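Local coordinates for protein piwi (Drosophila melanogaster, PDB 6KR6) that binds piRNAs of 24 to 30 nucleotides and, as a Piwi-subfamily argonaute, represses transposable elements, at residues A[360-365]-A[735-740]; A[402-407]-A[707-712]; A[596-601]-A[630-635]; A[644-649]-A[685-690]. One frame throughout, in Å; residues are numbered along the deposited sequence.

Contact 1: residues A[360-365]-A[735-740]; sequences MNPKQR and QGTVSP
The Thr737 hydroxyl meets the start of helix 362-378, whose first turn is closed by a capping box. Asn361 is the N-cap. Its OD1 accepts from Lys363 N at 2.7 Å, and Gln364 OE1 takes the Asn361 N-H at 3.0 Å. Just before the capping box, the Met360 carbonyl faces the loop 735-740. Thr737 OG1 donates to Met360 O, at a modelled distance of 2.5 Å.

Thr737 OG1 also accepts from Arg365, in the first turn of the helix. The Arg365 NE-H bond to Thr737 OG1 is 3.1 Å long and bent to 145° at the hydrogen. OG1 sits near the guanidinium plane, at its edge. A second bond, from Arg365 NH2 to the same OG1, is weak. Arg365 leaves the helix with CG anti to its backbone N (chi1 -167°). The chain then bends at chi3 (-68°), which brings NE beside the hydroxyl. The two side chains cross obliquely, and Arg365 CD lies 3.9 Å from Thr737 CG2. The other end of the guanidinium is held too: NH1 makes a salt bridge with Glu220. Arg700 brings a like charge close to that nitrogen.

The contact joins this helix to the Piwi-domain loop between strands 725-729 and 741-745. Gly736 lies against the chain before the helix, in a backbone conformation with positive phi. Its CA makes a CA-H...O contact with Met360 O, while the Pro362 ring rests on its carbonyl, with Pro362 CD 3.5 Å from Gly736 O.

Contact 2: residues A[402-407]-A[707-712]; sequences GRIIGQ and NPPPGT
Ile404 and Thr712 are set by similar first torsions. In Ile404, CG1 stands anti to the carbonyl carbon (chi1 -50°), and an extended chi2 carries CD1 straight on. That puts Ile404 CD1 3.7 Å from Pro709 CG, with the two side chains at about a right angle. In Thr712, OG1 is also anti to the carbonyl carbon (chi1 -45°). As neighbours on one face of the sheet, the Ile404 and Thr712 side chains lie side by side and point the same way, with Ile404 CG1 4.0 Å from Thr712 OG1. The hydroxyl turns back into its own segment and donates to Pro709 O at 2.6 Å. Ile404 CG2 lies 3.8 Å from Pro710 O.

Pro709 to Thr712 form a type II beta turn, and Gly711 takes its positive-phi position. Gly711 and Thr712 together face Val729 in a G1 beta bulge. The turn thus leads directly into strand 712-714, which pairs antiparallel with strand 392-405. Ile404 and Thr712 are a non-hydrogen-bonded pair in this register. Next to them, Ile405 N donates to Gly711 O at 2.7 Å. The N-H points almost straight at the oxygen, although the donor stands 43° above the carbonyl plane. Two CA-H...O contacts add to it: Ile404 CA to the same Gly711 O, and Thr712 CA to Arg403 O.

On its other edge strand 392-405 pairs with strand 61-68, where Ile404 and Thr712 reach Val64 and Leu66. Helix 754-764 lies against Ile405 and Pro710 through Tyr762, and its Gln758 accepts from Arg403 NH2.

Contact 3: residues A[596-601]-A[630-635]; sequences LIASMD and AKALRQ
Leu596, Ala598 and Met600 join the second strand of the RNase H-like core of the Piwi domain to helix 625-640, which packs on the sheet. The strand, 592-599, runs antiparallel between strands 575-584 and 608-614.

Ala632 is the helix residue that comes down on the strand. Its CB lies 3.8 Å from Ala598 CB, and two such small groups let the backbones come close. The CA atoms of this pair are 6.4 Å apart. Leu596 flanks the methyl group one step along the same strand face. Its CG is anti to the backbone N (chi1 -176°), and its CD2 reaches to 4.1 Å from Ala632 CB. Met576 of the neighbouring strand touches both alanines. Leu596 is further covered by Met628 and Ile629 of the helix.

Just past the strand, Met600 reaches to the helix. Its chain bends at chi2 and chi3 and meets the aliphatic part of Gln635 at about a right angle. Gln635 CG lies anti to its backbone N (chi1 -178°), which offers this carbon to the methionine. The amide has its own partner, since Gln635 NE2 bonds to Glu639 one turn on. The touching is done by the methyl end: Met600 CE is 3.5 Å from Gln635 CG and 3.7 Å from Ala632 O.

Contact 4: residues A[644-649]-A[685-690]; sequences PSRIVF and PPQLAY
Phe649 and Tyr690 lie side by side on one face of a parallel strand pair. As a register pair they leave the same face, and CG anti to the backbone N in both lets the rings run alongside. Their planes are 13° from parallel but slid apart, so the rings barely overlap. The nearest atoms are Phe649 CD1 and Tyr690 CE2, 3.5 Å apart. Ile647 and Leu688 precede them on this face and touch through CG2 and CD1. Just before the strands, Pro686 CB meets Ser645 O.

The opposite face carries Arg646, Gln687, Val648 and Ala689. Arg646 and Gln687 run alongside each other, with Arg646 NH1 3.2 Å from Gln687 OE1. The guanidinium and amide planes are 54° apart.

The backbones fix this register. Gln687 N donates to Ser645 O at 3.2 Å, a rather bent bond. Ile647 N then donates to Gln687 O, Ala689 N to Ile647 O, and Phe649 N to Ala689 O at 2.8 Å. The last three donors approach nearly along the C=O axis.

Further out, Glu666 accepts from Tyr690 OH, and Tyr678 OH bonds to Pro644 O. Both belong to helix 659-680, which links the two strands in the beta-alpha-beta crossover of the RNase H-like fold. That helix covers Leu688 and Tyr690, while helix 625-640 covers Phe649 and Pro644. Strand 646-652 pairs on its other side with strand 575-584, and strand 687-695 with strands 741-745 and 747-748.

Contacts 3 and 4 share the RNase H-like core, with centres 12 Å apart. Leu633 CD2 of helix 625-640 lies 3.8 Å from Pro644 CG, and Leu596 also meets Phe649. Both contacts lie near the active site inferred by similarity. The Leu596 side chain is about 9 Å from that of Asp581, and the Phe649 side chain about 8 Å from that of Asp652; these aspartates bind a zinc ion here. Contacts 1 and 2 tie earlier parts of the chain to the Piwi domain. They meet at Asn707, whose OD1 is 3.4 Å from Pro362 CG. The centres of contacts 2 and 4 are 27 Å apart.

Contact 1: residues A[360-365]-A[735-740]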
loop_
_atom_site.group_PDB
_atom_site.type_symbol
_atom_site.label_atom_id
_atom_site.label_comp_id
_atom_site.label_asym_id
_atom_site.label_seq_id
_atom_site.Cartn_x
_atom_site.Cartn_y
_atom_site.Cartn_z
ATOM N N MET A 360 -2.059 13.831 -10.317
ATOM C CA MET A 360 -1.067 14.502 -11.143
ATOM C C MET A 360 -0.968 13.842 -12.509
ATOM O O MET A 360 -0.852 12.617 -12.608
ATOM C CB MET A 360 0.307 14.501 -10.463
ATOM C CG MET A 360 0.394 15.397 -9.240
ATOM S SD MET A 360 2.089 15.902 -8.926
ATOM C CE MET A 360 2.539 16.442 -10.570
ATOM N N ASN A 361 -1.017 14.667 -13.552
ATOM C CA ASN A 361 -0.743 14.208 -14.902
ATOM C C ASN A 361 0.691 13.680 -14.984
ATOM O O ASN A 361 1.567 14.136 -14.244
ATOM C CB ASN A 361 -0.947 15.358 -15.890
ATOM C CG ASN A 361 -0.794 14.931 -17.334
ATOM O OD1 ASN A 361 0.317 14.869 -17.862
ATOM N ND2 ASN A 361 -1.913 14.644 -17.988
ATOM N N PRO A 362 0.952 12.698 -15.854
ATOM C CA PRO A 362 2.339 12.220 -16.006
ATOM C C PRO A 362 3.322 13.310 -16.402
ATOM O O PRO A 362 4.457 13.326 -15.903
ATOM C CB PRO A 362 2.210 11.142 -17.089
ATOM C CG PRO A 362 0.820 10.629 -16.931
ATOM C CD PRO A 362 -0.014 11.821 -16.540
ATOM N N LYS A 363 2.918 14.229 -17.285
ATOM C CA LYS A 363 3.821 15.297 -17.707
ATOM C C LYS A 363 4.155 16.231 -16.552
ATOM O O LYS A 363 5.303 16.668 -16.412
ATOM C CB LYS A 363 3.204 16.076 -18.869
ATOM N N GLN A 364 3.165 16.546 -15.711
ATOM C CA GLN A 364 3.413 17.414 -14.563
ATOM C C GLN A 364 4.374 16.759 -13.575
ATOM O O GLN A 364 5.260 17.423 -13.017
ATOM C CB GLN A 364 2.086 17.761 -13.887
ATOM C CG GLN A 364 1.065 18.395 -14.824
ATOM C CD GLN A 364 -0.312 18.530 -14.199
ATOM O OE1 GLN A 364 -0.764 17.652 -13.464
ATOM N NE2 GLN A 364 -0.989 19.634 -14.495
ATOM N N ARG A 365 4.216 15.452 -13.352
ATOM C CA ARG A 365 5.126 14.728 -12.470
ATOM C C ARG A 365 6.539 14.710 -13.040
ATOM O O ARG A 365 7.517 14.912 -12.307
ATOM C CB ARG A 365 4.602 13.308 -12.250
ATOM C CG ARG A 365 5.266 12.543 -11.117
ATOM C CD ARG A 365 4.603 11.186 -10.917
ATOM N NE ARG A 365 3.239 11.302 -10.406
ATOM C CZ ARG A 365 2.908 11.171 -9.124
ATOM N NH1 ARG A 365 3.845 10.918 -8.221
ATOM N NH2 ARG A 365 1.643 11.292 -8.745
ATOM N N GLN A 735 -7.318 9.471 -15.828
ATOM C CA GLN A 735 -6.614 10.632 -15.313
ATOM C C GLN A 735 -5.652 10.204 -14.214
ATOM O O GLN A 735 -5.841 9.172 -13.562
ATOM C CB GLN A 735 -7.594 11.685 -14.776
ATOM N N GLY A 736 -4.617 11.010 -14.014
ATOM C CA GLY A 736 -3.623 10.725 -13.001
ATOM C C GLY A 736 -2.431 9.967 -13.547
ATOM O O GLY A 736 -2.236 9.810 -14.756
ATOM N N THR A 737 -1.615 9.482 -12.615
ATOM C CA THR A 737 -0.417 8.720 -12.932
ATOM C C THR A 737 -0.606 7.273 -12.503
ATOM O O THR A 737 -1.188 7.002 -11.448
ATOM C CB THR A 737 0.813 9.311 -12.239
ATOM O OG1 THR A 737 0.590 10.702 -11.971
ATOM C CG2 THR A 737 2.034 9.169 -13.125
ATOM N N VAL A 738 -0.115 6.342 -13.323
ATOM C CA VAL A 738 -0.269 4.927 -13.011
ATOM C C VAL A 738 0.638 4.550 -11.852
ATOM O O VAL A 738 1.806 4.963 -11.787
ATOM C CB VAL A 738 0.038 4.049 -14.236
ATOM C CG1 VAL A 738 -0.469 2.633 -14.008
ATOM C CG2 VAL A 738 -0.571 4.629 -15.474
ATOM N N SER A 739 0.104 3.757 -10.933
ATOM C CA SER A 739 0.908 3.106 -9.909
ATOM C C SER A 739 1.007 1.631 -10.262
ATOM O O SER A 739 0.020 0.898 -10.097
ATOM C CB SER A 739 0.282 3.285 -8.526
ATOM O OG SER A 739 -0.117 4.629 -8.315
ATOM N N PRO A 740 2.144 1.150 -10.763
ATOM C CA PRO A 740 2.235 -0.260 -11.154
ATOM C C PRO A 740 2.194 -1.165 -9.936
ATOM O O PRO A 740 2.598 -0.781 -8.836
ATOM C CB PRO A 740 3.589 -0.344 -11.864
ATOM C CG PRO A 740 4.397 0.726 -11.225
ATOM C CD PRO A 740 3.433 1.848 -10.920
#

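Contact 2: residues A[402-407]-A[707-712]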
loop_
_atom_site.group_PDB
_atom_site.type_symbol
_atom_site.label_atom_id
_atom_site.label_comp_id
_atom_site.label_asym_id
_atom_site.label_seq_id
_atom_site.Cartn_x
_atom_site.Cartn_y
_atom_site.Cartn_z
ATOM N N GLY A 402 10.700 -3.854 -21.621
ATOM C CA GLY A 402 9.558 -4.525 -21.041
ATOM C C GLY A 402 8.750 -5.186 -22.133
ATOM O O GLY A 402 9.110 -5.134 -23.309
ATOM N N ARG A 403 7.639 -5.803 -21.742
ATOM C CA ARG A 403 6.761 -6.459 -22.697
ATOM C C ARG A 403 5.311 -6.240 -22.292
ATOM O O ARG A 403 4.989 -6.122 -21.107
ATOM C CB ARG A 403 7.076 -7.960 -22.807
ATOM C CG ARG A 403 5.983 -8.885 -22.303
ATOM C CD ARG A 403 6.385 -10.341 -22.452
ATOM N NE ARG A 403 7.289 -10.775 -21.392
ATOM C CZ ARG A 403 6.899 -11.454 -20.317
ATOM N NH1 ARG A 403 5.623 -11.777 -20.164
ATOM N NH2 ARG A 403 7.785 -11.810 -19.398
ATOM N N ILE A 404 4.442 -6.173 -23.296
ATOM C CA ILE A 404 3.011 -5.978 -23.108
ATOM C C ILE A 404 2.320 -7.303 -23.399
ATOM O O ILE A 404 2.501 -7.883 -24.479
ATOM C CB ILE A 404 2.471 -4.859 -24.011
ATOM C CG1 ILE A 404 3.329 -3.600 -23.866
ATOM C CG2 ILE A 404 1.025 -4.549 -23.673
ATOM C CD1 ILE A 404 2.871 -2.446 -24.738
ATOM N N ILE A 405 1.538 -7.783 -22.432
ATOM C CA ILE A 405 0.814 -9.037 -22.594
ATOM C C ILE A 405 -0.307 -8.849 -23.606
ATOM O O ILE A 405 -0.948 -7.791 -23.664
ATOM C CB ILE A 405 0.261 -9.513 -21.237
ATOM C CG1 ILE A 405 1.378 -9.595 -20.196
ATOM C CG2 ILE A 405 -0.420 -10.867 -21.373
ATOM C CD1 ILE A 405 2.316 -10.759 -20.392
ATOM N N GLY A 406 -0.544 -9.877 -24.418
ATOM C CA GLY A 406 -1.636 -9.824 -25.368
ATOM C C GLY A 406 -2.988 -9.773 -24.684
ATOM O O GLY A 406 -3.153 -10.172 -23.530
ATOM N N GLN A 407 -3.972 -9.257 -25.421
ATOM C CA GLN A 407 -5.323 -9.147 -24.891
ATOM C C GLN A 407 -5.874 -10.524 -24.545
ATOM O O GLN A 407 -5.634 -11.505 -25.254
ATOM C CB GLN A 407 -6.238 -8.460 -25.905
ATOM C CG GLN A 407 -5.802 -7.063 -26.300
ATOM C CD GLN A 407 -6.712 -6.452 -27.345
ATOM O OE1 GLN A 407 -6.390 -5.425 -27.944
ATOM N NE2 GLN A 407 -7.858 -7.082 -27.569
ATOM N N ASN A 707 0.945 7.127 -19.904
ATOM C CA ASN A 707 0.575 5.995 -19.068
ATOM C C ASN A 707 0.660 4.701 -19.873
ATOM O O ASN A 707 0.117 4.632 -20.986
ATOM C CB ASN A 707 -0.840 6.187 -18.520
ATOM C CG ASN A 707 -0.982 7.453 -17.688
ATOM O OD1 ASN A 707 -0.456 7.544 -16.580
ATOM N ND2 ASN A 707 -1.702 8.433 -18.220
ATOM N N PRO A 708 1.324 3.663 -19.359
ATOM C CA PRO A 708 1.466 2.432 -20.133
ATOM C C PRO A 708 0.126 1.739 -20.295
ATOM O O PRO A 708 -0.754 1.844 -19.422
ATOM C CB PRO A 708 2.434 1.587 -19.285
ATOM C CG PRO A 708 3.057 2.545 -18.316
ATOM C CD PRO A 708 2.019 3.586 -18.063
ATOM N N PRO A 709 -0.076 1.016 -21.391
ATOM C CA PRO A 709 -1.346 0.321 -21.597
ATOM C C PRO A 709 -1.445 -0.886 -20.683
ATOM O O PRO A 709 -0.420 -1.384 -20.194
ATOM C CB PRO A 709 -1.276 -0.101 -23.071
ATOM C CG PRO A 709 0.182 -0.303 -23.310
ATOM C CD PRO A 709 0.886 0.739 -22.472
ATOM N N PRO A 710 -2.657 -1.374 -20.420
ATOM C CA PRO A 710 -2.799 -2.586 -19.605
ATOM C C PRO A 710 -2.025 -3.749 -20.203
ATOM O O PRO A 710 -1.981 -3.933 -21.422
ATOM C CB PRO A 710 -4.308 -2.846 -19.623
ATOM C CG PRO A 710 -4.913 -1.508 -19.860
ATOM C CD PRO A 710 -3.962 -0.791 -20.776
ATOM N N GLY A 711 -1.405 -4.537 -19.327
ATOM C CA GLY A 711 -0.626 -5.686 -19.736
ATOM C C GLY A 711 0.868 -5.462 -19.805
ATOM O O GLY A 711 1.601 -6.401 -20.137
ATOM N N THR A 712 1.344 -4.258 -19.502
ATOM C CA THR A 712 2.768 -3.969 -19.570
ATOM C C THR A 712 3.491 -4.592 -18.384
ATOM O O THR A 712 2.963 -4.635 -17.269
ATOM C CB THR A 712 3.005 -2.458 -19.598
ATOM O OG1 THR A 712 2.097 -1.850 -20.523
ATOM C CG2 THR A 712 4.428 -2.155 -20.035
#

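Contact 3: residues A[596-601]-A[630-635]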
loop_
_atom_site.group_PDB
_atom_site.type_symbol
_atom_site.label_atom_id
_atom_site.label_comp_id
_atom_site.label_asym_id
_atom_site.label_seq_id
_atom_site.Cartn_x
_atom_site.Cartn_y
_atom_site.Cartn_z
ATOM N N LEU A 596 -10.214 -14.063 3.368
ATOM C CA LEU A 596 -9.577 -15.026 2.480
ATOM C C LEU A 596 -10.585 -15.507 1.446
ATOM O O LEU A 596 -11.678 -15.969 1.799
ATOM C CB LEU A 596 -9.016 -16.215 3.265
ATOM C CG LEU A 596 -8.230 -17.242 2.450
ATOM C CD1 LEU A 596 -6.835 -17.421 3.028
ATOM C CD2 LEU A 596 -8.964 -18.574 2.389
ATOM N N ILE A 597 -10.206 -15.399 0.174
ATOM C CA ILE A 597 -11.021 -15.813 -0.960
ATOM C C ILE A 597 -10.277 -16.918 -1.693
ATOM O O ILE A 597 -9.048 -16.878 -1.800
ATOM C CB ILE A 597 -11.312 -14.635 -1.911
ATOM C CG1 ILE A 597 -11.594 -13.355 -1.117
ATOM C CG2 ILE A 597 -12.468 -14.969 -2.844
ATOM C CD1 ILE A 597 -12.799 -13.429 -0.208
ATOM N N ALA A 598 -11.017 -17.899 -2.203
ATOM C CA ALA A 598 -10.406 -19.072 -2.820
ATOM C C ALA A 598 -11.246 -19.533 -4.000
ATOM O O ALA A 598 -12.439 -19.801 -3.845
ATOM C CB ALA A 598 -10.253 -20.201 -1.800
ATOM N N SER A 599 -10.620 -19.641 -5.168
ATOM C CA SER A 599 -11.290 -20.186 -6.338
ATOM C C SER A 599 -11.338 -21.709 -6.254
ATOM O O SER A 599 -10.673 -22.335 -5.423
ATOM C CB SER A 599 -10.586 -19.747 -7.619
ATOM O OG SER A 599 -9.523 -20.629 -7.945
ATOM N N MET A 600 -12.138 -22.314 -7.138
ATOM C CA MET A 600 -12.399 -23.754 -7.107
ATOM C C MET A 600 -12.289 -24.322 -8.521
ATOM O O MET A 600 -13.292 -24.718 -9.118
ATOM C CB MET A 600 -13.775 -24.052 -6.505
ATOM C CG MET A 600 -13.997 -23.453 -5.137
ATOM S SD MET A 600 -14.538 -24.688 -3.946
ATOM C CE MET A 600 -13.737 -24.074 -2.473
ATOM N N ASP A 601 -11.064 -24.374 -9.043
ATOM C CA ASP A 601 -10.784 -24.965 -10.351
ATOM C C ASP A 601 -11.691 -24.342 -11.417
ATOM O O ASP A 601 -12.675 -24.930 -11.873
ATOM C CB ASP A 601 -10.951 -26.487 -10.294
ATOM C CG ASP A 601 -10.320 -27.195 -11.479
ATOM O OD1 ASP A 601 -9.736 -26.512 -12.346
ATOM O OD2 ASP A 601 -10.402 -28.441 -11.537
ATOM N N ALA A 630 -7.644 -23.937 5.685
ATOM C CA ALA A 630 -8.134 -25.302 5.843
ATOM C C ALA A 630 -9.602 -25.409 5.453
ATOM O O ALA A 630 -10.011 -26.381 4.807
ATOM C CB ALA A 630 -7.922 -25.770 7.284
ATOM N N LYS A 631 -10.411 -24.420 5.847
ATOM C CA LYS A 631 -11.810 -24.394 5.427
ATOM C C LYS A 631 -11.925 -24.345 3.910
ATOM O O LYS A 631 -12.765 -25.035 3.316
ATOM C CB LYS A 631 -12.528 -23.198 6.052
ATOM C CG LYS A 631 -12.611 -23.233 7.567
ATOM C CD LYS A 631 -13.247 -21.967 8.119
ATOM C CE LYS A 631 -14.716 -21.874 7.741
ATOM N NZ LYS A 631 -15.371 -20.684 8.351
ATOM N N ALA A 632 -11.088 -23.530 3.265
ATOM C CA ALA A 632 -11.127 -23.437 1.809
ATOM C C ALA A 632 -10.781 -24.771 1.159
ATOM O O ALA A 632 -11.460 -25.208 0.219
ATOM C CB ALA A 632 -10.182 -22.337 1.331
ATOM N N LEU A 633 -9.734 -25.441 1.651
ATOM C CA LEU A 633 -9.362 -26.740 1.090
ATOM C C LEU A 633 -10.458 -27.778 1.313
ATOM O O LEU A 633 -10.732 -28.608 0.433
ATOM C CB LEU A 633 -8.045 -27.218 1.699
ATOM C CG LEU A 633 -6.798 -26.424 1.310
ATOM C CD1 LEU A 633 -5.563 -26.984 1.995
ATOM C CD2 LEU A 633 -6.625 -26.427 -0.200
ATOM N N ARG A 634 -11.091 -27.751 2.488
ATOM C CA ARG A 634 -12.168 -28.692 2.775
ATOM C C ARG A 634 -13.347 -28.479 1.836
ATOM O O ARG A 634 -13.914 -29.445 1.310
ATOM C CB ARG A 634 -12.608 -28.554 4.233
ATOM N N GLN A 635 -13.730 -27.219 1.611
ATOM C CA GLN A 635 -14.804 -26.935 0.662
ATOM C C GLN A 635 -14.423 -27.385 -0.742
ATOM O O GLN A 635 -15.259 -27.923 -1.483
ATOM C CB GLN A 635 -15.136 -25.443 0.676
ATOM C CG GLN A 635 -16.282 -25.044 -0.243
ATOM C CD GLN A 635 -17.640 -25.353 0.343
ATOM O OE1 GLN A 635 -17.770 -25.599 1.541
ATOM N NE2 GLN A 635 -18.666 -25.340 -0.500
#

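Contact 4: residues A[644-649]-A[685-690]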
loop_
_atom_site.group_PDB
_atom_site.type_symbol
_atom_site.label_atom_id
_atom_site.label_comp_id
_atom_site.label_asym_id
_atom_site.label_seq_id
_atom_site.Cartn_x
_atom_site.Cartn_y
_atom_site.Cartn_z
ATOM N N PRO A 644 -6.824 -29.627 -4.463
ATOM C CA PRO A 644 -6.245 -28.985 -5.648
ATOM C C PRO A 644 -4.798 -29.398 -5.866
ATOM O O PRO A 644 -4.047 -29.651 -4.921
ATOM C CB PRO A 644 -6.357 -27.489 -5.333
ATOM C CG PRO A 644 -6.359 -27.420 -3.852
ATOM C CD PRO A 644 -7.052 -28.661 -3.370
ATOM N N SER A 645 -4.410 -29.461 -7.143
ATOM C CA SER A 645 -3.053 -29.867 -7.495
ATOM C C SER A 645 -2.076 -28.699 -7.415
ATOM O O SER A 645 -0.919 -28.881 -7.016
ATOM C CB SER A 645 -3.033 -30.479 -8.897
ATOM O OG SER A 645 -3.924 -31.579 -8.990
ATOM N N ARG A 646 -2.520 -27.502 -7.796
ATOM C CA ARG A 646 -1.700 -26.299 -7.747
ATOM C C ARG A 646 -2.431 -25.225 -6.953
ATOM O O ARG A 646 -3.664 -25.159 -6.960
ATOM C CB ARG A 646 -1.382 -25.775 -9.157
ATOM C CG ARG A 646 -1.209 -26.861 -10.211
ATOM C CD ARG A 646 -1.162 -26.265 -11.610
ATOM N NE ARG A 646 -1.450 -27.257 -12.643
ATOM C CZ ARG A 646 -0.525 -27.919 -13.328
ATOM N NH1 ARG A 646 0.761 -27.696 -13.096
ATOM N NH2 ARG A 646 -0.886 -28.803 -14.249
ATOM N N ILE A 647 -1.662 -24.382 -6.265
ATOM C CA ILE A 647 -2.205 -23.291 -5.466
ATOM C C ILE A 647 -1.377 -22.041 -5.723
ATOM O O ILE A 647 -0.147 -22.070 -5.593
ATOM C CB ILE A 647 -2.216 -23.625 -3.960
ATOM C CG1 ILE A 647 -3.115 -24.830 -3.677
ATOM C CG2 ILE A 647 -2.689 -22.429 -3.150
ATOM C CD1 ILE A 647 -3.334 -25.091 -2.200
ATOM N N VAL A 648 -2.047 -20.947 -6.080
ATOM C CA VAL A 648 -1.419 -19.642 -6.251
ATOM C C VAL A 648 -1.990 -18.721 -5.182
ATOM O O VAL A 648 -3.175 -18.366 -5.219
ATOM C CB VAL A 648 -1.645 -19.073 -7.658
ATOM C CG1 VAL A 648 -1.036 -17.684 -7.770
ATOM C CG2 VAL A 648 -1.049 -19.999 -8.705
ATOM N N PHE A 649 -1.148 -18.337 -4.228
ATOM C CA PHE A 649 -1.544 -17.530 -3.081
ATOM C C PHE A 649 -1.094 -16.094 -3.317
ATOM O O PHE A 649 0.104 -15.837 -3.475
ATOM C CB PHE A 649 -0.917 -18.092 -1.804
ATOM C CG PHE A 649 -1.480 -17.521 -0.532
ATOM C CD1 PHE A 649 -1.115 -16.260 -0.096
ATOM C CD2 PHE A 649 -2.348 -18.264 0.249
ATOM C CE1 PHE A 649 -1.624 -15.742 1.080
ATOM C CE2 PHE A 649 -2.857 -17.750 1.430
ATOM C CZ PHE A 649 -2.494 -16.488 1.843
ATOM N N PRO A 685 2.413 -32.961 -0.899
ATOM C CA PRO A 685 1.966 -31.569 -0.869
ATOM C C PRO A 685 1.947 -30.974 -2.270
ATOM O O PRO A 685 2.724 -31.388 -3.144
ATOM C CB PRO A 685 3.015 -30.879 0.022
ATOM C CG PRO A 685 4.217 -31.749 -0.075
ATOM C CD PRO A 685 3.707 -33.146 -0.220
ATOM N N PRO A 686 1.082 -29.994 -2.516
ATOM C CA PRO A 686 0.863 -29.515 -3.883
ATOM C C PRO A 686 1.903 -28.482 -4.302
ATOM O O PRO A 686 2.654 -27.937 -3.492
ATOM C CB PRO A 686 -0.527 -28.882 -3.796
ATOM C CG PRO A 686 -0.548 -28.309 -2.414
ATOM C CD PRO A 686 0.245 -29.270 -1.545
ATOM N N GLN A 687 1.921 -28.217 -5.607
ATOM C CA GLN A 687 2.717 -27.120 -6.139
ATOM C C GLN A 687 2.173 -25.797 -5.621
ATOM O O GLN A 687 0.978 -25.512 -5.747
ATOM C CB GLN A 687 2.699 -27.146 -7.667
ATOM C CG GLN A 687 3.287 -28.411 -8.274
ATOM C CD GLN A 687 3.248 -28.405 -9.790
ATOM O OE1 GLN A 687 2.387 -27.769 -10.398
ATOM N NE2 GLN A 687 4.187 -29.113 -10.410
ATOM N N LEU A 688 3.051 -24.990 -5.030
ATOM C CA LEU A 688 2.650 -23.770 -4.341
ATOM C C LEU A 688 3.419 -22.578 -4.885
ATOM O O LEU A 688 4.643 -22.641 -5.045
ATOM C CB LEU A 688 2.882 -23.895 -2.832
ATOM C CG LEU A 688 2.754 -22.602 -2.024
ATOM C CD1 LEU A 688 1.322 -22.084 -2.043
ATOM C CD2 LEU A 688 3.241 -22.801 -0.598
ATOM N N ALA A 689 2.698 -21.494 -5.166
ATOM C CA ALA A 689 3.285 -20.202 -5.496
ATOM C C ALA A 689 2.775 -19.187 -4.486
ATOM O O ALA A 689 1.561 -19.004 -4.345
ATOM C CB ALA A 689 2.929 -19.771 -6.920
ATOM N N TYR A 690 3.695 -18.541 -3.777
ATOM C CA TYR A 690 3.365 -17.536 -2.772
ATOM C C TYR A 690 3.874 -16.193 -3.275
ATOM O O TYR A 690 5.088 -15.979 -3.365
ATOM C CB TYR A 690 3.979 -17.893 -1.419
ATOM C CG TYR A 690 3.506 -17.020 -0.281
ATOM C CD1 TYR A 690 4.143 -15.822 0.010
ATOM C CD2 TYR A 690 2.422 -17.394 0.505
ATOM C CE1 TYR A 690 3.716 -15.020 1.052
ATOM C CE2 TYR A 690 1.987 -16.598 1.550
ATOM C CZ TYR A 690 2.638 -15.412 1.818
ATOM O OH TYR A 690 2.213 -14.611 2.855
#